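PDB 4YHB: iron-chelator utilization protein from Thermobifida fusca TM51, which binds FAD and probably uses it to reduce the iron of ferric siderophores, releasing the metal for the cell. Local coordinates for residues T169-V174 and E190-H195; E11-K16 and R46-A51. One frame throughout, in Å; residues are numbered along the deposited sequence.

Interaction 1. Residues T169-V174 and E190-H195; sequences TAFFEV and EITWLH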
ATOM      1  N   THR A 169      -4.911  17.444  -0.112  1.00 24.05           N
ATOM      2  CA  THR A 169      -6.271  17.160   0.314  1.00 30.22           C
ATOM      3  C   THR A 169      -6.410  15.647   0.357  1.00 29.40           C
ATOM      4  O   THR A 169      -6.265  14.981  -0.669  1.00 28.93           O
ATOM      5  CB  THR A 169      -7.326  17.772  -0.629  1.00 30.43           C
ATOM      6  OG1 THR A 169      -7.274  19.200  -0.543  1.00 33.96           O
ATOM      7  CG2 THR A 169      -8.718  17.318  -0.239  1.00 31.26           C
ATOM      8  N   ALA A 170      -6.664  15.098   1.538  1.00 26.13           N
ATOM      9  CA  ALA A 170      -6.707  13.645   1.689  1.00 25.22           C
ATOM     10  C   ALA A 170      -7.988  13.175   2.363  1.00 25.54           C
ATOM     11  O   ALA A 170      -8.496  13.812   3.289  1.00 25.77           O
ATOM     12  CB  ALA A 170      -5.483  13.154   2.477  1.00 25.16           C
ATOM     13  N   PHE A 171      -8.512  12.063   1.867  1.00 21.83           N
ATOM     14  CA  PHE A 171      -9.665  11.403   2.450  1.00 27.66           C
ATOM     15  C   PHE A 171      -9.296   9.945   2.720  1.00 22.09           C
ATOM     16  O   PHE A 171      -9.047   9.184   1.804  1.00 21.22           O
ATOM     17  CB  PHE A 171     -10.871  11.499   1.522  1.00 27.60           C
ATOM     18  CG  PHE A 171     -11.342  12.906   1.296  1.00 31.13           C
ATOM     19  CD1 PHE A 171     -12.113  13.554   2.251  1.00 29.11           C
ATOM     20  CD2 PHE A 171     -11.002  13.587   0.143  1.00 33.50           C
ATOM     21  CE1 PHE A 171     -12.551  14.858   2.056  1.00 36.48           C
ATOM     22  CE2 PHE A 171     -11.439  14.897  -0.063  1.00 36.42           C
ATOM     23  CZ  PHE A 171     -12.207  15.530   0.898  1.00 33.06           C
ATOM     24  N   PHE A 172      -9.234   9.576   3.990  1.00 22.42           N
ATOM     25  CA  PHE A 172      -8.848   8.226   4.375  1.00 19.31           C
ATOM     26  C   PHE A 172     -10.024   7.520   5.042  1.00 22.39           C
ATOM     27  O   PHE A 172     -10.506   7.965   6.088  1.00 24.68           O
ATOM     28  CB  PHE A 172      -7.647   8.276   5.317  1.00 18.61           C
ATOM     29  CG  PHE A 172      -6.412   8.857   4.696  1.00 22.33           C
ATOM     30  CD1 PHE A 172      -6.104   8.604   3.367  1.00 24.39           C
ATOM     31  CD2 PHE A 172      -5.552   9.654   5.441  1.00 22.34           C
ATOM     32  CE1 PHE A 172      -4.951   9.135   2.784  1.00 22.27           C
ATOM     33  CE2 PHE A 172      -4.394  10.188   4.866  1.00 24.70           C
ATOM     34  CZ  PHE A 172      -4.096   9.924   3.539  1.00 25.64           C
ATOM     35  N   GLU A 173     -10.501   6.446   4.425  1.00 20.30           N
ATOM     36  CA  GLU A 173     -11.567   5.637   4.998  1.00 20.64           C
ATOM     37  C   GLU A 173     -10.989   4.599   5.944  1.00 23.06           C
ATOM     38  O   GLU A 173     -10.143   3.798   5.548  1.00 20.02           O
ATOM     39  CB  GLU A 173     -12.360   4.946   3.897  1.00 22.86           C
ATOM     40  CG  GLU A 173     -13.433   3.984   4.389  1.00 25.08           C
ATOM     41  CD  GLU A 173     -13.838   3.016   3.297  1.00 34.99           C
ATOM     42  OE1 GLU A 173     -13.828   3.440   2.119  1.00 36.61           O
ATOM     43  OE2 GLU A 173     -14.140   1.837   3.598  1.00 34.45           O
ATOM     44  N   VAL A 174     -11.434   4.619   7.193  1.00 21.15           N
ATOM     45  CA  VAL A 174     -10.967   3.657   8.192  1.00 22.62           C
ATOM     46  C   VAL A 174     -12.182   3.158   8.965  1.00 24.82           C
ATOM     47  O   VAL A 174     -13.288   3.685   8.790  1.00 20.29           O
ATOM     48  CB  VAL A 174      -9.922   4.278   9.164  1.00 21.57           C
ATOM     49  CG1 VAL A 174      -8.621   4.612   8.427  1.00 20.07           C
ATOM     50  CG2 VAL A 174     -10.504   5.533   9.858  1.00 21.50           C
ATOM     51  N   GLU A 190      -4.893  19.256   4.412  1.00 30.54           N
ATOM     52  CA  GLU A 190      -6.256  18.977   4.829  1.00 35.05           C
ATOM     53  C   GLU A 190      -6.523  17.481   4.765  1.00 35.20           C
ATOM     54  O   GLU A 190      -6.672  16.907   3.684  1.00 32.12           O
ATOM     55  CB  GLU A 190      -7.251  19.740   3.966  1.00 36.59           C
ATOM     56  CG  GLU A 190      -7.133  21.249   4.106  1.00 43.42           C
ATOM     57  CD  GLU A 190      -8.346  21.977   3.561  1.00 58.91           C
ATOM     58  OE1 GLU A 190      -9.219  21.312   2.954  1.00 61.50           O
ATOM     59  OE2 GLU A 190      -8.429  23.212   3.749  1.00 63.85           O
ATOM     60  N   ILE A 191      -6.575  16.856   5.935  1.00 29.11           N
ATOM     61  CA  ILE A 191      -6.716  15.413   6.018  1.00 28.26           C
ATOM     62  C   ILE A 191      -8.001  15.048   6.735  1.00 29.70           C
ATOM     63  O   ILE A 191      -8.206  15.416   7.889  1.00 26.08           O
ATOM     64  CB  ILE A 191      -5.520  14.785   6.742  1.00 29.65           C
ATOM     65  CG1 ILE A 191      -4.224  15.105   5.997  1.00 32.80           C
ATOM     66  CG2 ILE A 191      -5.720  13.284   6.880  1.00 29.53           C
ATOM     67  CD1 ILE A 191      -2.981  14.783   6.788  1.00 38.69           C
ATOM     68  N   THR A 192      -8.876  14.340   6.037  1.00 26.29           N
ATOM     69  CA  THR A 192     -10.160  13.967   6.597  1.00 27.74           C
ATOM     70  C   THR A 192     -10.238  12.469   6.763  1.00 26.79           C
ATOM     71  O   THR A 192     -10.003  11.708   5.819  1.00 25.00           O
ATOM     72  CB  THR A 192     -11.318  14.453   5.714  1.00 29.74           C
ATOM     73  OG1 THR A 192     -11.238  15.876   5.591  1.00 27.16           O
ATOM     74  CG2 THR A 192     -12.658  14.077   6.318  1.00 26.34           C
ATOM     75  N   TRP A 193     -10.554  12.046   7.974  1.00 24.74           N
ATOM     76  CA  TRP A 193     -10.726  10.639   8.254  1.00 23.84           C
ATOM     77  C   TRP A 193     -12.208  10.313   8.158  1.00 25.68           C
ATOM     78  O   TRP A 193     -13.037  10.909   8.855  1.00 27.37           O
ATOM     79  CB  TRP A 193     -10.156  10.293   9.636  1.00 22.53           C
ATOM     80  CG  TRP A 193      -8.682  10.572   9.740  1.00 23.51           C
ATOM     81  CD1 TRP A 193      -8.088  11.731  10.170  1.00 22.91           C
ATOM     82  CD2 TRP A 193      -7.609   9.676   9.398  1.00 22.56           C
ATOM     83  NE1 TRP A 193      -6.714  11.607  10.110  1.00 23.26           N
ATOM     84  CE2 TRP A 193      -6.399  10.360   9.644  1.00 23.20           C
ATOM     85  CE3 TRP A 193      -7.561   8.367   8.910  1.00 21.44           C
ATOM     86  CZ2 TRP A 193      -5.155   9.773   9.418  1.00 23.94           C
ATOM     87  CZ3 TRP A 193      -6.325   7.787   8.692  1.00 19.43           C
ATOM     88  CH2 TRP A 193      -5.139   8.492   8.943  1.00 22.84           C
ATOM     89  N   LEU A 194     -12.545   9.380   7.278  1.00 21.62           N
ATOM     90  CA  LEU A 194     -13.927   8.932   7.134  1.00 23.37           C
ATOM     91  C   LEU A 194     -14.106   7.586   7.826  1.00 25.25           C
ATOM     92  O   LEU A 194     -13.292   6.677   7.656  1.00 22.08           O
ATOM     93  CB  LEU A 194     -14.295   8.829   5.656  1.00 20.29           C
ATOM     94  CG  LEU A 194     -14.073  10.126   4.880  1.00 22.79           C
ATOM     95  CD1 LEU A 194     -14.077   9.825   3.385  1.00 24.07           C
ATOM     96  CD2 LEU A 194     -15.144  11.161   5.259  1.00 24.59           C
ATOM     97  N   HIS A 195     -15.173   7.460   8.596  1.00 21.31           N
ATOM     98  CA  HIS A 195     -15.370   6.285   9.441  1.00 23.21           C
ATOM     99  C   HIS A 195     -16.515   5.412   8.956  1.00 26.01           C
ATOM    100  O   HIS A 195     -17.635   5.889   8.774  1.00 21.30           O
ATOM    101  CB  HIS A 195     -15.634   6.715  10.892  1.00 22.33           C
ATOM    102  CG  HIS A 195     -14.640   7.701  11.421  1.00 22.69           C
ATOM    103  ND1 HIS A 195     -14.997   8.749  12.241  1.00 26.15           N
ATOM    104  CD2 HIS A 195     -13.298   7.786  11.266  1.00 21.52           C
ATOM    105  CE1 HIS A 195     -13.918   9.442  12.562  1.00 28.13           C
ATOM    106  NE2 HIS A 195     -12.873   8.878  11.980  1.00 23.68           N
TER
HETATM  107  O   HOH W   1      -9.734  16.534   3.525  1.00 29.63           O
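From Thr169, whose CA-H leans on the carbonyl of Glu190, strand 169-174 runs parallel to 190-195, the two segment axes 24° apart. Ala170 bonds to the residues flanking Ile191: its N donates to Glu190 O at 2.8 Å, and its O accepts from Thr192 N. A water also donates to Ala170 O and is hydrogen-bonded to Thr192 OG1, 2.6 Å from its oxygen, above one face of the Phe171 ring. That ring lies side by side with Thr192, Phe171 CD1 3.7 Å from Thr192 CB, while Phe171 CB meets Leu194 CD1. Here 190-195 is an edge strand, within this chain, of the five-stranded parallel sheet in the NAD-ferredoxin-like domain; helix 206-212 packs on the side of Phe171 and Leu194, helix 152-161 on that of Phe172 and Trp193. Phe172 repeats the backbone pattern with Thr192 O and Leu194 N. Its CG turns beside the backbone N (chi1 -63°), and its CD2 sits over one face of the indole, 3.7 Å from Trp193 CH2, the ring planes 57° apart. An alanine in place of Trp193 would probably open a gap beside Phe172 and Val174 and allow the phenyl ring more freedom to turn. Glu173 directs its carboxylate to Arg196, whereas Val174 N closes on Leu194 O, with CG1 at the indole edge, 3.9 Å from Trp193 CZ3.

Interaction 2. Residues E11-K16 and R46-A51; sequences EMYPLK and RSDNFA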
ATOM      1  N   GLU A  11      11.200   2.731 -13.559  1.00 33.99           N
ATOM      2  CA  GLU A  11      12.516   2.130 -13.447  1.00 31.50           C
ATOM      3  C   GLU A  11      12.395   0.716 -12.882  1.00 36.34           C
ATOM      4  O   GLU A  11      11.753   0.503 -11.855  1.00 33.11           O
ATOM      5  CB  GLU A  11      13.427   2.982 -12.564  1.00 31.05           C
ATOM      6  CG  GLU A  11      14.724   2.285 -12.197  1.00 39.13           C
ATOM      7  CD  GLU A  11      15.643   3.136 -11.337  1.00 45.25           C
ATOM      8  OE1 GLU A  11      15.197   4.185 -10.829  1.00 43.85           O
ATOM      9  OE2 GLU A  11      16.823   2.749 -11.172  1.00 46.41           O
ATOM     10  N   MET A  12      13.004  -0.253 -13.551  1.00 34.13           N
ATOM     11  CA  MET A  12      12.970  -1.627 -13.066  1.00 29.86           C
ATOM     12  C   MET A  12      14.079  -1.889 -12.057  1.00 29.13           C
ATOM     13  O   MET A  12      15.168  -1.317 -12.141  1.00 30.55           O
ATOM     14  CB  MET A  12      13.074  -2.616 -14.232  1.00 38.49           C
ATOM     15  CG  MET A  12      12.023  -2.408 -15.309  1.00 38.95           C
ATOM     16  SD  MET A  12      10.327  -2.596 -14.713  1.00 49.26           S
ATOM     17  CE  MET A  12      10.273  -4.358 -14.392  1.00 41.62           C
ATOM     18  N   TYR A  13      13.782  -2.744 -11.086  1.00 28.68           N
ATOM     19  CA  TYR A  13      14.777  -3.251 -10.147  1.00 28.55           C
ATOM     20  C   TYR A  13      15.085  -4.694 -10.490  1.00 27.47           C
ATOM     21  O   TYR A  13      14.195  -5.427 -10.938  1.00 30.24           O
ATOM     22  CB  TYR A  13      14.275  -3.210  -8.706  1.00 29.74           C
ATOM     23  CG  TYR A  13      13.949  -1.858  -8.125  1.00 32.86           C
ATOM     24  CD1 TYR A  13      12.928  -1.732  -7.192  1.00 28.44           C
ATOM     25  CD2 TYR A  13      14.693  -0.727  -8.449  1.00 32.72           C
ATOM     26  CE1 TYR A  13      12.629  -0.514  -6.624  1.00 28.78           C
ATOM     27  CE2 TYR A  13      14.402   0.504  -7.883  1.00 33.15           C
ATOM     28  CZ  TYR A  13      13.366   0.599  -6.966  1.00 30.71           C
ATOM     29  OH  TYR A  13      13.059   1.802  -6.390  1.00 26.64           O
ATOM     30  N   PRO A  14      16.329  -5.125 -10.246  1.00 29.31           N
ATOM     31  CA  PRO A  14      16.627  -6.558 -10.334  1.00 29.88           C
ATOM     32  C   PRO A  14      15.889  -7.350  -9.250  1.00 30.31           C
ATOM     33  O   PRO A  14      15.778  -6.919  -8.098  1.00 28.41           O
ATOM     34  CB  PRO A  14      18.144  -6.624 -10.138  1.00 30.71           C
ATOM     35  CG  PRO A  14      18.509  -5.357  -9.446  1.00 38.71           C
ATOM     36  CD  PRO A  14      17.512  -4.323  -9.892  1.00 34.19           C
ATOM     37  N   LEU A  15      15.374  -8.505  -9.639  1.00 24.02           N
ATOM     38  CA  LEU A  15      14.594  -9.361  -8.753  1.00 24.78           C
ATOM     39  C   LEU A  15      15.509 -10.251  -7.927  1.00 28.59           C
ATOM     40  O   LEU A  15      16.482 -10.789  -8.453  1.00 28.51           O
ATOM     41  CB  LEU A  15      13.633 -10.218  -9.590  1.00 25.81           C
ATOM     42  CG  LEU A  15      12.214 -10.487  -9.106  1.00 33.25           C
ATOM     43  CD1 LEU A  15      11.547  -9.198  -8.658  1.00 27.18           C
ATOM     44  CD2 LEU A  15      11.404 -11.160 -10.221  1.00 29.92           C
ATOM     45  N   LYS A  16      15.227 -10.409  -6.638  1.00 24.32           N
ATOM     46  CA  LYS A  16      15.932 -11.428  -5.857  1.00 31.81           C
ATOM     47  C   LYS A  16      15.048 -11.933  -4.727  1.00 28.92           C
ATOM     48  O   LYS A  16      14.224 -11.194  -4.174  1.00 29.21           O
ATOM     49  CB  LYS A  16      17.279 -10.903  -5.312  1.00 34.58           C
ATOM     50  CG  LYS A  16      18.013 -11.936  -4.437  1.00 46.22           C
ATOM     51  CD  LYS A  16      19.487 -11.617  -4.204  1.00 56.83           C
ATOM     52  CE  LYS A  16      20.229 -12.827  -3.613  1.00 64.25           C
ATOM     53  NZ  LYS A  16      19.379 -13.647  -2.687  1.00 65.57           N
ATOM     54  N   ARG A  46      16.082  -1.793  -2.806  1.00 29.57           N
ATOM     55  CA  ARG A  46      15.829  -0.389  -3.137  1.00 31.13           C
ATOM     56  C   ARG A  46      14.342  -0.034  -3.068  1.00 27.55           C
ATOM     57  O   ARG A  46      13.487  -0.861  -3.368  1.00 25.34           O
ATOM     58  CB  ARG A  46      16.323  -0.056  -4.549  1.00 35.21           C
ATOM     59  CG  ARG A  46      17.790  -0.305  -4.821  1.00 39.89           C
ATOM     60  CD  ARG A  46      18.116   0.145  -6.244  1.00 46.80           C
ATOM     61  NE  ARG A  46      17.695   1.530  -6.471  1.00 49.92           N
ATOM     62  CZ  ARG A  46      17.611   2.105  -7.667  1.00 47.43           C
ATOM     63  NH1 ARG A  46      17.910   1.413  -8.760  1.00 46.22           N
ATOM     64  NH2 ARG A  46      17.223   3.372  -7.770  1.00 44.51           N
ATOM     65  N   SER A  47      14.046   1.210  -2.716  1.00 25.47           N
ATOM     66  CA  SER A  47      12.690   1.733  -2.837  1.00 27.25           C
ATOM     67  C   SER A  47      12.753   3.238  -3.020  1.00 27.68           C
ATOM     68  O   SER A  47      13.162   3.958  -2.114  1.00 32.68           O
ATOM     69  CB  SER A  47      11.840   1.376  -1.614  1.00 24.79           C
ATOM     70  OG  SER A  47      10.555   1.987  -1.711  1.00 24.33           O
ATOM     71  N   ASP A  48      12.357   3.717  -4.194  1.00 25.04           N
ATOM     72  CA  ASP A  48      12.500   5.136  -4.500  1.00 27.80           C
ATOM     73  C   ASP A  48      11.197   5.934  -4.404  1.00 25.63           C
ATOM     74  O   ASP A  48      11.228   7.158  -4.290  1.00 27.33           O
ATOM     75  CB  ASP A  48      13.098   5.309  -5.900  1.00 27.76           C
ATOM     76  CG  ASP A  48      14.541   4.859  -5.965  1.00 32.10           C
ATOM     77  OD1 ASP A  48      15.399   5.567  -5.405  1.00 31.62           O
ATOM     78  OD2 ASP A  48      14.815   3.792  -6.555  1.00 31.87           O
ATOM     79  N   ASN A  49      10.054   5.259  -4.447  1.00 22.71           N
ATOM     80  CA  ASN A  49       8.786   5.991  -4.518  1.00 23.02           C
ATOM     81  C   ASN A  49       7.674   5.425  -3.632  1.00 23.58           C
ATOM     82  O   ASN A  49       7.752   4.283  -3.182  1.00 20.95           O
ATOM     83  CB  ASN A  49       8.324   6.063  -5.972  1.00 23.85           C
ATOM     84  CG  ASN A  49       9.207   6.978  -6.805  1.00 31.01           C
ATOM     85  OD1 ASN A  49       9.093   8.209  -6.720  1.00 30.49           O
ATOM     86  ND2 ASN A  49      10.109   6.389  -7.590  1.00 26.30           N
ATOM     87  N   PHE A  50       6.636   6.236  -3.413  1.00 25.00           N
ATOM     88  CA  PHE A  50       5.673   6.009  -2.336  1.00 22.52           C
ATOM     89  C   PHE A  50       4.816   4.759  -2.494  1.00 22.27           C
ATOM     90  O   PHE A  50       4.407   4.165  -1.497  1.00 20.28           O
ATOM     91  CB  PHE A  50       4.751   7.227  -2.179  1.00 23.26           C
ATOM     92  CG  PHE A  50       3.689   7.332  -3.242  1.00 26.63           C
ATOM     93  CD1 PHE A  50       2.400   6.878  -2.998  1.00 27.91           C
ATOM     94  CD2 PHE A  50       3.978   7.891  -4.478  1.00 27.30           C
ATOM     95  CE1 PHE A  50       1.421   6.974  -3.970  1.00 27.79           C
ATOM     96  CE2 PHE A  50       3.011   7.991  -5.451  1.00 31.05           C
ATOM     97  CZ  PHE A  50       1.726   7.534  -5.202  1.00 30.72           C
ATOM     98  N   ALA A  51       4.520   4.357  -3.722  1.00 19.76           N
ATOM     99  CA  ALA A  51       3.659   3.195  -3.904  1.00 22.97           C
ATOM    100  C   ALA A  51       4.438   1.908  -4.177  1.00 21.96           C
ATOM    101  O   ALA A  51       3.835   0.893  -4.544  1.00 20.39           O
ATOM    102  CB  ALA A  51       2.656   3.449  -5.023  1.00 23.13           C
TER
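Tyr13 and Arg46 meet flat group against aliphatic chain: Arg46 CB stands over one face of the phenol ring, 4.0 Å from the centroid of the Tyr13 ring and 19° off its normal, a CH-pi contact. The rest of the arginine chain then bends back toward the ring, at its CE2. Its CG is anti to the carbonyl carbon and CD continues the extended chain, but a bend at chi3 (54°) turns NE back toward the phenol, and the guanidinium beyond it takes Tyr13 CE2 over the centre of one face, 3.6 Å from Arg46 CZ. Ring and guanidinium planes are 53° apart, so this is not a parallel stack. The phenol reaches the loop with its hydroxyl, where Tyr13 OH donates to Asp48 OD2 at 2.7 Å, meeting that oxygen on its anti side but tilted out of the carboxylate plane, and accepts a weak bond from Asp48 N at 3.0 Å. The contact thus ties the end of the short N-terminal strand 9-12, paired antiparallel with strand 133-136, to the loop that leads from strand 32-38 to strand 53-57 of the FAD-binding barrel. Charge completes the join as a salt-bridge network. Glu11, with CG anti to the backbone N and an extended chain beyond, crosses the arginine at about a right angle; Arg46 NH1 bonds Glu11 OE2 at 3.0 Å from above the carboxylate plane. Arg46 NH2 pairs with Asp48 OD2 at 2.7 Å, the same oxygen that accepts the tyrosine's hydrogen bond. The guanidinium therefore bridges two carboxylates whose nearest oxygens, Glu11 OE1 and Asp48 OD2, are 4.3 Å apart, and probably offsets their mutual repulsion. Glu11 OE1 has a second partner in the hydroxyl of Tyr136, which belongs to strand 133-136.

Overall arrangement
The two contacts illustrate how chemistry follows place in a fold. Interaction 1 is partly buried within one domain: neighbouring strands of a single parallel sheet are joined by regular backbone bonds, and aromatic and aliphatic side chains fill in beneath flanking helices. Interaction 2 is a surface contact that shares no secondary-structure element with it; there an N-terminal strand end meets an irregular loop of the other domain, and side-chain charges, a phenol and a guanidinium do the work that backbone pairing does in the sheet. Their centres are 28 Å apart, on opposite sides of the chain's centre, and the two are in series along the sequence.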